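Local coordinates for protein hydroxyglutarate synthase (Pseudomonas putida, PDB 6W1G) that uses iron(II) and O2 to decarboxylate and hydroxylate 2-oxoadipate, giving D-2-hydroxyglutarate in a D-lysine catabolic pathway, at residues Ile73-Ala78 against Val128-Leu133; Glu79-Ile84 against Ala431-Gln436; Arg154-Ser159 against Lys220-Asn225; Ala104-His109 against His210-Asp215. All blocks are in the same frame, centred on the assembly; numbering follows the deposited sequence. Where two conformers were deposited one is given.

Contact 1: residues Ile73-Ala78 against Val128-Leu133; sequences IRVGTA and VFTSLL
Arg-74 pairs with Ser-131 across the parallel strands, their side chains on one face of the sheet, and the arginine can be traced atom by atom. CB lies 4.1 Å from Ser-131 O. CG, anti to the carbonyl carbon (chi1 -57°), comes 4.2 Å from Ser-131 CB. The chain is extended from CG to NE. There NE gives a weak bond to a water, and the same water lies 2.7 Å from Ser-131 OG. At the tip, NH1 forms a salt bridge with Asp-215, while Ser-131 OG has a second partner in Ser-110 OG. Arg-74 binds 2-oxoadipate and is inferred to be important for substrate specificity.

Beneath these side chains the backbones form a parallel ladder of four hydrogen bonds. Ile-73 and Val-75 supply both N and O to Phe-129, Ser-131 and Leu-133. The bond from Val-75 N to Ser-131 O is 2.8 Å long and nearly straight (170°). Strands 69-75 and 127-133 are the first and fourth of a five-stranded mixed sheet. With the crossover helix 78-90 and the two strands after it, they match the beta-alpha-beta-beta-beta module of the glyoxalase clan.

Ile-73, Val-75, Thr-130 and Leu-132 occupy the other face, against helix 78-90. Ile-73 CG1 sits between its own N and carbonyl carbon (chi1 61°), 3.7 Å from Val-128 CG1. Those two side chains cross at about a right angle, whereas Ile-73 and Thr-130 lie side by side. Beyond the end of strand 69-75, Thr-77 O comes 3.6 Å from Leu-132 CD1.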
# COMPACT_ATOMS: atom_id res chain seq x y z
N ILE A 73 9.36 0.08 -3.77
CA ILE A 73 10.63 0.42 -4.35
C ILE A 73 11.47 1.16 -3.33
O ILE A 73 10.96 1.69 -2.32
CB ILE A 73 10.47 1.31 -5.59
CG1 ILE A 73 9.78 2.65 -5.26
CG2 ILE A 73 9.75 0.54 -6.66
CD1 ILE A 73 9.76 3.69 -6.37
N ARG A 74 12.75 1.27 -3.63
CA ARG A 74 13.73 1.98 -2.82
C ARG A 74 14.56 2.87 -3.72
O ARG A 74 15.01 2.41 -4.77
CB ARG A 74 14.66 0.98 -2.14
CG ARG A 74 13.91 -0.03 -1.30
CD ARG A 74 14.74 -1.28 -1.06
NE ARG A 74 14.13 -2.16 -0.08
CZ ARG A 74 14.55 -3.38 0.18
NH1 ARG A 74 15.59 -3.88 -0.48
NH2 ARG A 74 13.93 -4.11 1.09
N VAL A 75 14.75 4.12 -3.32
CA VAL A 75 15.61 5.05 -4.04
C VAL A 75 16.75 5.45 -3.12
O VAL A 75 16.72 5.23 -1.90
CB VAL A 75 14.85 6.28 -4.59
CG1 VAL A 75 13.87 5.85 -5.62
CG2 VAL A 75 14.18 7.07 -3.48
N GLY A 76 17.78 6.05 -3.71
CA GLY A 76 19.01 6.28 -3.00
C GLY A 76 19.37 7.71 -2.69
O GLY A 76 20.28 7.93 -1.90
N THR A 77 18.73 8.68 -3.33
CA THR A 77 19.10 10.07 -3.14
C THR A 77 17.86 10.94 -3.06
O THR A 77 16.77 10.58 -3.55
CB THR A 77 19.96 10.64 -4.29
OG1 THR A 77 19.12 10.83 -5.44
CG2 THR A 77 21.15 9.75 -4.61
N ALA A 78 18.02 12.10 -2.41
CA ALA A 78 16.95 13.09 -2.34
C ALA A 78 16.44 13.47 -3.73
O ALA A 78 15.23 13.60 -3.94
CB ALA A 78 17.42 14.34 -1.58
N VAL A 128 2.42 3.09 -4.51
CA VAL A 128 3.81 2.70 -4.53
C VAL A 128 4.46 3.15 -3.22
O VAL A 128 4.65 4.36 -3.00
CB VAL A 128 4.60 3.17 -5.73
CG1 VAL A 128 6.07 2.70 -5.59
CG2 VAL A 128 3.99 2.64 -7.00
N PHE A 129 4.77 2.18 -2.36
CA PHE A 129 5.50 2.41 -1.12
C PHE A 129 6.96 2.66 -1.49
O PHE A 129 7.58 1.81 -2.15
CB PHE A 129 5.39 1.18 -0.23
CG PHE A 129 5.91 1.37 1.16
CD1 PHE A 129 7.22 1.07 1.50
CD2 PHE A 129 5.09 1.88 2.14
CE1 PHE A 129 7.66 1.25 2.79
CE2 PHE A 129 5.55 2.06 3.44
CZ PHE A 129 6.82 1.75 3.75
N THR A 130 7.46 3.85 -1.18
CA THR A 130 8.74 4.34 -1.67
C THR A 130 9.64 4.66 -0.49
O THR A 130 9.34 5.56 0.31
CB THR A 130 8.51 5.56 -2.53
OG1 THR A 130 7.64 5.24 -3.60
CG2 THR A 130 9.82 6.09 -3.11
N SER A 131 10.77 3.95 -0.41
CA SER A 131 11.73 4.17 0.66
C SER A 131 12.93 4.93 0.15
O SER A 131 13.38 4.70 -0.98
CB SER A 131 12.19 2.82 1.22
OG SER A 131 11.12 2.05 1.74
N LEU A 132 13.44 5.81 0.99
CA LEU A 132 14.68 6.50 0.73
C LEU A 132 15.74 5.98 1.70
O LEU A 132 15.57 6.02 2.92
CB LEU A 132 14.47 8.00 0.93
CG LEU A 132 15.75 8.81 0.88
CD1 LEU A 132 16.50 8.75 -0.45
CD2 LEU A 132 15.44 10.27 1.22
N LEU A 133 16.83 5.45 1.13
CA LEU A 133 17.97 4.99 1.90
C LEU A 133 18.62 6.16 2.62
O LEU A 133 18.80 7.24 2.04
CB LEU A 133 18.97 4.36 0.93
CG LEU A 133 20.20 3.67 1.53
CD1 LEU A 133 19.81 2.38 2.20
CD2 LEU A 133 21.23 3.43 0.41
O HOH W 1 12.14 -0.43 2.04

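Contact 2: residues Glu79-Ile84 against Ala431-Gln436; sequences EELATI and AALGLQ
Leu-81 and Leu-433 meet with the same rotamer. In each, CG is anti to the backbone N (chi1 -178° in both), and chi2 is alike as well, 63° in Leu-81 and 62° in Leu-433. The two side chains cross obliquely, with Leu-433 CD1 resting 3.8 Å from the branch carbon CG of Leu-81. One methyl of Leu-81, CD2, lies over the backbone of the partner helix, 3.9 Å from Leu-433 CA. It also comes 4.2 Å from Ala-432 CB. The CB of Leu-433 points away from helix 78-90 but still touches Leu-81 CD2, at 4.0 Å, and CD1 comes back toward Leu-81; both leucines are buried.

Helix 78-90 is the crossover helix of the beta-alpha-beta-beta-beta module in this glyoxalase-clan protein, and here the last turn of helix 424-433 packs against it. Leu-81 is shared between two neighbours, since it also touches Thr-130 and Leu-132 on the sheet.

Ala-82 makes the closest backbone approach. Its CB is 3.5 Å from Ala-432 O, and its CA points a hydrogen at Leu-433 O. No longer side chain intervenes, which is consistent with the short spacing of 4.5 Å between Ala-82 CA and Leu-433 CA. One water completes the polar part, donating to both Ala-82 O and Leu-433 O, the latter at 2.7 Å. Gly-434, with positive phi, then turns the chain out of the helix.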
# COMPACT_ATOMS: atom_id res chain seq x y z
N GLU A 79 17.35 13.67 -4.68
CA GLU A 79 16.95 14.05 -6.03
C GLU A 79 16.08 12.95 -6.66
O GLU A 79 15.11 13.25 -7.36
CB GLU A 79 18.22 14.31 -6.83
CG GLU A 79 19.07 15.53 -6.36
CD GLU A 79 19.71 15.50 -4.95
OE1 GLU A 79 20.15 14.44 -4.43
OE2 GLU A 79 19.85 16.61 -4.40
N GLU A 80 16.43 11.68 -6.43
CA GLU A 80 15.61 10.58 -6.94
C GLU A 80 14.21 10.61 -6.32
O GLU A 80 13.22 10.40 -7.02
CB GLU A 80 16.27 9.22 -6.70
CG GLU A 80 17.49 8.99 -7.61
CD GLU A 80 18.26 7.73 -7.33
OE1 GLU A 80 17.90 6.98 -6.40
OE2 GLU A 80 19.24 7.50 -8.05
N LEU A 81 14.12 10.84 -5.01
CA LEU A 81 12.82 10.90 -4.36
C LEU A 81 11.98 12.06 -4.88
O LEU A 81 10.79 11.91 -5.17
CB LEU A 81 12.99 11.00 -2.83
CG LEU A 81 11.69 11.00 -2.04
CD1 LEU A 81 10.89 9.72 -2.20
CD2 LEU A 81 11.99 11.28 -0.58
N ALA A 82 12.59 13.23 -5.00
CA ALA A 82 11.85 14.39 -5.49
C ALA A 82 11.36 14.19 -6.90
O ALA A 82 10.24 14.57 -7.25
CB ALA A 82 12.72 15.65 -5.40
N THR A 83 12.19 13.57 -7.75
CA THR A 83 11.78 13.37 -9.13
C THR A 83 10.72 12.30 -9.24
O THR A 83 9.77 12.42 -10.03
CB THR A 83 13.01 13.03 -9.97
OG1 THR A 83 13.95 14.11 -9.90
CG2 THR A 83 12.61 12.89 -11.41
N ILE A 84 10.85 11.23 -8.43
CA ILE A 84 9.82 10.23 -8.47
C ILE A 84 8.47 10.75 -7.98
O ILE A 84 7.43 10.34 -8.51
CB ILE A 84 10.30 8.96 -7.79
CG1 ILE A 84 9.75 7.81 -8.61
CG2 ILE A 84 10.02 8.95 -6.45
CD1 ILE A 84 10.46 6.58 -8.34
N ALA A 431 12.05 17.48 3.24
CA ALA A 431 12.97 18.34 2.52
C ALA A 431 13.49 17.63 1.27
O ALA A 431 13.61 18.23 0.20
CB ALA A 431 14.11 18.75 3.44
N ALA A 432 13.79 16.33 1.40
CA ALA A 432 14.24 15.54 0.25
C ALA A 432 13.14 15.37 -0.78
O ALA A 432 13.37 15.47 -1.98
CB ALA A 432 14.72 14.18 0.75
N LEU A 433 11.92 15.13 -0.30
CA LEU A 433 10.77 14.89 -1.17
C LEU A 433 10.37 16.13 -1.95
O LEU A 433 9.88 16.03 -3.09
CB LEU A 433 9.61 14.47 -0.26
CG LEU A 433 8.28 14.11 -0.89
CD1 LEU A 433 8.37 12.93 -1.81
CD2 LEU A 433 7.27 13.82 0.22
N GLY A 434 10.54 17.30 -1.35
CA GLY A 434 10.13 18.50 -2.01
C GLY A 434 8.72 18.94 -1.69
O GLY A 434 8.25 19.92 -2.27
N LEU A 435 8.03 18.22 -0.82
CA LEU A 435 6.74 18.66 -0.30
C LEU A 435 6.45 17.90 0.98
O LEU A 435 7.19 17.00 1.37
CB LEU A 435 5.65 18.56 -1.35
CG LEU A 435 5.34 17.17 -1.80
CD1 LEU A 435 3.87 17.11 -2.22
CD2 LEU A 435 6.22 16.84 -2.93
N GLN A 436 5.36 18.29 1.65
CA GLN A 436 4.94 17.59 2.86
C GLN A 436 4.10 16.37 2.51
O GLN A 436 3.39 16.37 1.50
CB GLN A 436 4.14 18.53 3.76
CG GLN A 436 5.04 19.55 4.40
CD GLN A 436 4.42 20.21 5.60
OE1 GLN A 436 4.92 20.09 6.71
NE2 GLN A 436 3.31 20.90 5.40
O HOH W 2 9.22 16.63 -5.67

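Contact 3: residues Arg154-Ser159 against Lys220-Asn225; sequences RQIFTS and KGPHIN
Arg-154 and Ile-156 reach Lys-220 to Pro-222 through matching first torsions. In each, the gamma carbon on chi1 (CG in Arg-154, CG1 in Ile-156) lies between the backbone N and the carbonyl carbon, at 77° and 70°. Arg-154 is then extended from CG to NE; CD passes 3.8 Å from Lys-220 O and the guanidinium reaches Gly-221. Gly-221 CA sits over one face of that group, 4.0 Å from Arg-154 NH1, while Lys-220 O approaches it obliquely. In Ile-156, chi2 of 171° places CD1 3.8 Å from Pro-222 CD, and the two side chains cross. The second branch, Ile-156 CG2, turns to the backbone, 3.6 Å from Lys-220 O.

Pro-222 is the centre of an inverse gamma turn, though its closing bond from His-223 N to Gly-221 O is weak. On the other loop, Gln-155 OE1 takes the N-H of Phe-157 in the amide plane, on a lone pair (3.1 Å). This bond ties the backbone just after Ile-156.

The two segments share no direct hydrogen bond; a water donates to Lys-220 O at 2.8 Å and weakly to Gln-155 O. Ile-156 on Pro-222 is apolar packing, and Gly-221 CA merely lies against the guanidinium face. Arg-154 finds its strong partner in Glu-80, which binds NE, and NH1 adds weak bonds to the carbonyls of Val-216 and Phe-219. With a carboxylate and these carbonyls around it, the guanidinium charge is probably well compensated.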
# COMPACT_ATOMS: atom_id res chain seq x y z
N ARG A 154 24.44 7.89 -10.95
CA ARG A 154 23.48 7.13 -11.73
C ARG A 154 22.30 8.02 -12.14
O ARG A 154 21.97 9.01 -11.47
CB ARG A 154 23.00 5.90 -10.98
CG ARG A 154 21.99 6.16 -9.88
CD ARG A 154 21.64 4.85 -9.21
NE ARG A 154 20.56 5.03 -8.25
CZ ARG A 154 19.97 4.06 -7.56
NH1 ARG A 154 20.34 2.81 -7.75
NH2 ARG A 154 18.99 4.35 -6.71
N GLN A 155 21.65 7.65 -13.24
CA GLN A 155 20.47 8.34 -13.75
C GLN A 155 19.34 7.33 -13.94
O GLN A 155 19.29 6.64 -14.96
CB GLN A 155 20.75 9.06 -15.06
CG GLN A 155 19.50 9.66 -15.72
CD GLN A 155 18.70 10.63 -14.83
OE1 GLN A 155 17.74 10.22 -14.20
NE2 GLN A 155 19.10 11.90 -14.80
N ILE A 156 18.43 7.26 -12.98
CA ILE A 156 17.42 6.20 -13.00
C ILE A 156 16.23 6.47 -13.90
O ILE A 156 15.44 5.57 -14.14
CB ILE A 156 16.96 5.88 -11.57
CG1 ILE A 156 16.14 7.01 -10.95
CG2 ILE A 156 18.17 5.47 -10.69
CD1 ILE A 156 15.51 6.62 -9.64
N PHE A 157 16.05 7.68 -14.40
CA PHE A 157 14.94 8.04 -15.27
C PHE A 157 15.42 8.24 -16.69
O PHE A 157 16.47 8.85 -16.92
CB PHE A 157 14.32 9.34 -14.82
CG PHE A 157 13.93 9.35 -13.37
CD1 PHE A 157 12.83 8.65 -12.92
CD2 PHE A 157 14.73 10.00 -12.42
CE1 PHE A 157 12.50 8.66 -11.55
CE2 PHE A 157 14.42 10.01 -11.09
CZ PHE A 157 13.32 9.36 -10.65
N THR A 158 14.65 7.74 -17.65
CA THR A 158 14.99 8.02 -19.03
C THR A 158 14.74 9.48 -19.35
O THR A 158 13.91 10.16 -18.74
CB THR A 158 14.23 7.15 -20.03
OG1 THR A 158 12.87 7.58 -20.06
CG2 THR A 158 14.31 5.67 -19.68
N SER A 159 15.51 9.99 -20.31
CA SER A 159 15.32 11.37 -20.72
C SER A 159 13.90 11.61 -21.22
O SER A 159 13.33 12.69 -20.97
CB SER A 159 16.35 11.76 -21.77
OG SER A 159 17.64 11.84 -21.20
N LYS A 220 21.23 -0.76 -11.09
CA LYS A 220 21.13 0.41 -11.93
C LYS A 220 20.00 1.33 -11.51
O LYS A 220 20.07 2.55 -11.77
CB LYS A 220 20.93 -0.01 -13.38
CG LYS A 220 22.10 -0.81 -13.96
CD LYS A 220 21.95 -1.02 -15.47
CE LYS A 220 22.82 -2.16 -15.97
NZ LYS A 220 22.46 -2.55 -17.37
N GLY A 221 18.95 0.78 -10.90
CA GLY A 221 17.80 1.57 -10.54
C GLY A 221 16.91 0.86 -9.56
O GLY A 221 17.23 -0.24 -9.07
N PRO A 222 15.76 1.47 -9.24
CA PRO A 222 14.83 0.94 -8.22
C PRO A 222 13.91 -0.15 -8.73
O PRO A 222 12.72 0.06 -9.03
CB PRO A 222 14.04 2.18 -7.81
CG PRO A 222 14.00 3.01 -9.02
CD PRO A 222 15.38 2.84 -9.64
N HIS A 223 14.43 -1.35 -8.83
CA HIS A 223 13.64 -2.47 -9.29
C HIS A 223 12.53 -2.77 -8.29
O HIS A 223 12.56 -2.36 -7.12
CB HIS A 223 14.51 -3.70 -9.53
CG HIS A 223 15.40 -4.07 -8.39
ND1 HIS A 223 16.75 -4.32 -8.57
CD2 HIS A 223 15.16 -4.23 -7.07
CE1 HIS A 223 17.30 -4.63 -7.41
NE2 HIS A 223 16.36 -4.57 -6.48
N ILE A 224 11.53 -3.52 -8.74
CA ILE A 224 10.37 -3.79 -7.89
C ILE A 224 10.83 -4.68 -6.74
O ILE A 224 11.34 -5.79 -6.93
CB ILE A 224 9.26 -4.46 -8.71
CG1 ILE A 224 8.76 -3.47 -9.76
CG2 ILE A 224 8.15 -4.93 -7.81
CD1 ILE A 224 7.82 -4.07 -10.76
N ASN A 225 10.65 -4.21 -5.52
CA ASN A 225 10.95 -5.02 -4.35
C ASN A 225 9.85 -6.04 -4.10
O ASN A 225 10.13 -7.19 -3.69
CB ASN A 225 11.04 -4.12 -3.12
CG ASN A 225 11.40 -4.87 -1.88
OD1 ASN A 225 10.58 -4.98 -0.98
ND2 ASN A 225 12.62 -5.37 -1.79
O HOH W 3 21.08 4.10 -13.83

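Contact 4: residues Ala104-His109 against His210-Asp215; sequences AGVPVH and HRLIAD
His-210 presents one ring face to Pro-107 and uses its edge to cap the helix that follows it. Pro-107 CD stands 3.7 Å from the ring centroid and 10° off the normal, a CH-pi contact over the centre of the face. Val-106 CG1, 4.0 Å from His-210 CE1, and Gly-105 O, 3.9 Å from His-210 NE2, come in obliquely. At the edge, in the ring plane, Leu-212 N donates to His-210 ND1 across 3.3 Å with an N-H...N angle of 159°. ND1 therefore acts as an acceptor, which in a neutral ring would place the proton on NE2. Capping at the edge and proline above the face together limit the rotation of the imidazole.

Leu-212 extends the contact deeper. Its CD1 is 3.9 Å from Val-106 CG1, the side chains crossing at about a right angle. Val-108 CG1 faces the fork of Leu-212, tight against CD2 at 3.5 Å and about as far from CD1. The chi2 of Leu-212, 149°, lies away from a staggered value. Pro-107 CG also meets Ile-213 CG1 loosely, at 4.3 Å.

Pro-107 is the centre of an inverse gamma turn, closed by Val-108 N to Val-106 O at 2.8 Å, and the chain then enters strand 108-114. On the other side, His-210 separates helix 200-209 from helix 211-217 and serves as the N-cap of the latter. The arrangement is that of a side-chain-capped helix start packed on the entry to an inner strand of the five-stranded sheet, in a glyoxalase-clan fold whose Leu-212 borders the substrate-binding Arg-74.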
# COMPACT_ATOMS: atom_id res chain seq x y z
N ALA A 104 13.91 0.71 14.00
CA ALA A 104 14.04 -0.74 13.94
C ALA A 104 15.36 -1.19 13.33
O ALA A 104 15.49 -2.37 12.98
CB ALA A 104 12.88 -1.35 13.16
N GLY A 105 16.32 -0.29 13.17
CA GLY A 105 17.64 -0.63 12.68
C GLY A 105 17.78 -0.73 11.17
O GLY A 105 18.88 -1.05 10.69
N VAL A 106 16.72 -0.49 10.41
CA VAL A 106 16.77 -0.52 8.95
C VAL A 106 16.99 0.90 8.43
O VAL A 106 16.21 1.81 8.77
CB VAL A 106 15.48 -1.10 8.35
CG1 VAL A 106 15.61 -1.26 6.84
CG2 VAL A 106 15.12 -2.43 9.01
N PRO A 107 18.01 1.14 7.61
CA PRO A 107 18.39 2.53 7.26
C PRO A 107 17.56 3.13 6.13
O PRO A 107 18.09 3.61 5.12
CB PRO A 107 19.87 2.37 6.88
CG PRO A 107 19.93 1.01 6.26
CD PRO A 107 19.01 0.17 7.12
N VAL A 108 16.23 3.15 6.31
CA VAL A 108 15.33 3.76 5.36
C VAL A 108 14.23 4.54 6.09
O VAL A 108 13.89 4.26 7.25
CB VAL A 108 14.64 2.76 4.38
CG1 VAL A 108 15.65 2.01 3.50
CG2 VAL A 108 13.75 1.79 5.14
N HIS A 109 13.62 5.49 5.36
CA HIS A 109 12.33 6.06 5.74
C HIS A 109 11.53 6.24 4.46
O HIS A 109 12.11 6.35 3.37
CB HIS A 109 12.43 7.31 6.62
CG HIS A 109 13.31 8.40 6.15
ND1 HIS A 109 13.36 9.58 6.84
CD2 HIS A 109 14.19 8.51 5.13
CE1 HIS A 109 14.27 10.37 6.28
NE2 HIS A 109 14.79 9.74 5.25
N HIS A 210 24.40 -3.81 5.26
CA HIS A 210 22.99 -4.11 5.34
C HIS A 210 22.57 -4.59 3.96
O HIS A 210 22.95 -3.99 2.95
CB HIS A 210 22.18 -2.86 5.73
CG HIS A 210 20.88 -3.16 6.39
ND1 HIS A 210 19.77 -3.56 5.68
CD2 HIS A 210 20.51 -3.15 7.70
CE1 HIS A 210 18.76 -3.77 6.52
NE2 HIS A 210 19.19 -3.55 7.75
N ARG A 211 21.80 -5.69 3.91
CA ARG A 211 21.35 -6.19 2.61
C ARG A 211 20.66 -5.11 1.82
O ARG A 211 20.76 -5.07 0.59
CB ARG A 211 20.43 -7.40 2.79
CG ARG A 211 19.18 -7.12 3.60
CD ARG A 211 18.83 -8.30 4.52
NE ARG A 211 18.51 -9.52 3.79
CZ ARG A 211 17.33 -10.15 3.80
NH1 ARG A 211 17.17 -11.26 3.09
NH2 ARG A 211 16.33 -9.69 4.53
N LEU A 212 19.95 -4.21 2.49
CA LEU A 212 19.23 -3.15 1.79
C LEU A 212 20.17 -2.16 1.13
O LEU A 212 19.87 -1.63 0.05
CB LEU A 212 18.30 -2.44 2.78
CG LEU A 212 17.26 -1.53 2.14
CD1 LEU A 212 16.01 -1.48 2.97
CD2 LEU A 212 17.87 -0.14 1.96
N ILE A 213 21.33 -1.91 1.73
CA ILE A 213 22.28 -1.00 1.11
C ILE A 213 22.76 -1.55 -0.23
O ILE A 213 22.86 -0.82 -1.21
CB ILE A 213 23.43 -0.70 2.09
CG1 ILE A 213 22.87 0.05 3.31
CG2 ILE A 213 24.54 0.08 1.42
CD1 ILE A 213 23.85 0.15 4.46
N ALA A 214 23.06 -2.86 -0.29
CA ALA A 214 23.46 -3.45 -1.56
C ALA A 214 22.31 -3.42 -2.58
O ALA A 214 22.53 -3.11 -3.76
CB ALA A 214 23.96 -4.87 -1.36
N ASP A 215 21.10 -3.76 -2.15
CA ASP A 215 19.97 -3.78 -3.06
C ASP A 215 19.78 -2.43 -3.76
O ASP A 215 19.40 -2.39 -4.93
CB ASP A 215 18.70 -4.22 -2.33
CG ASP A 215 17.50 -4.32 -3.25
OD1 ASP A 215 17.49 -5.22 -4.12
OD2 ASP A 215 16.57 -3.50 -3.11

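How the contacts relate
Contact 1 is the centre of the set, touching the other three. Its Arg-74 NH1 joins Asp-215 OD2 of contact 4 at 2.8 Å, and the other oxygen, Asp-215 OD1, receives His-223 NE2 of contact 3 at 2.7 Å. A second charged link, Glu-80 OE2 to Arg-154 NE at 2.8 Å, ties contact 2 to contact 3. Contacts 2 and 4 do not touch; their nearest atoms are about 6 Å apart, with strand 127-133 contacted by both. The metal, nickel in this crystal and held by His-70, His-226 and Glu-294, lies about 6 Å from the side chain of Phe-129, so contact 1 lies beside the metal site without supplying a ligand.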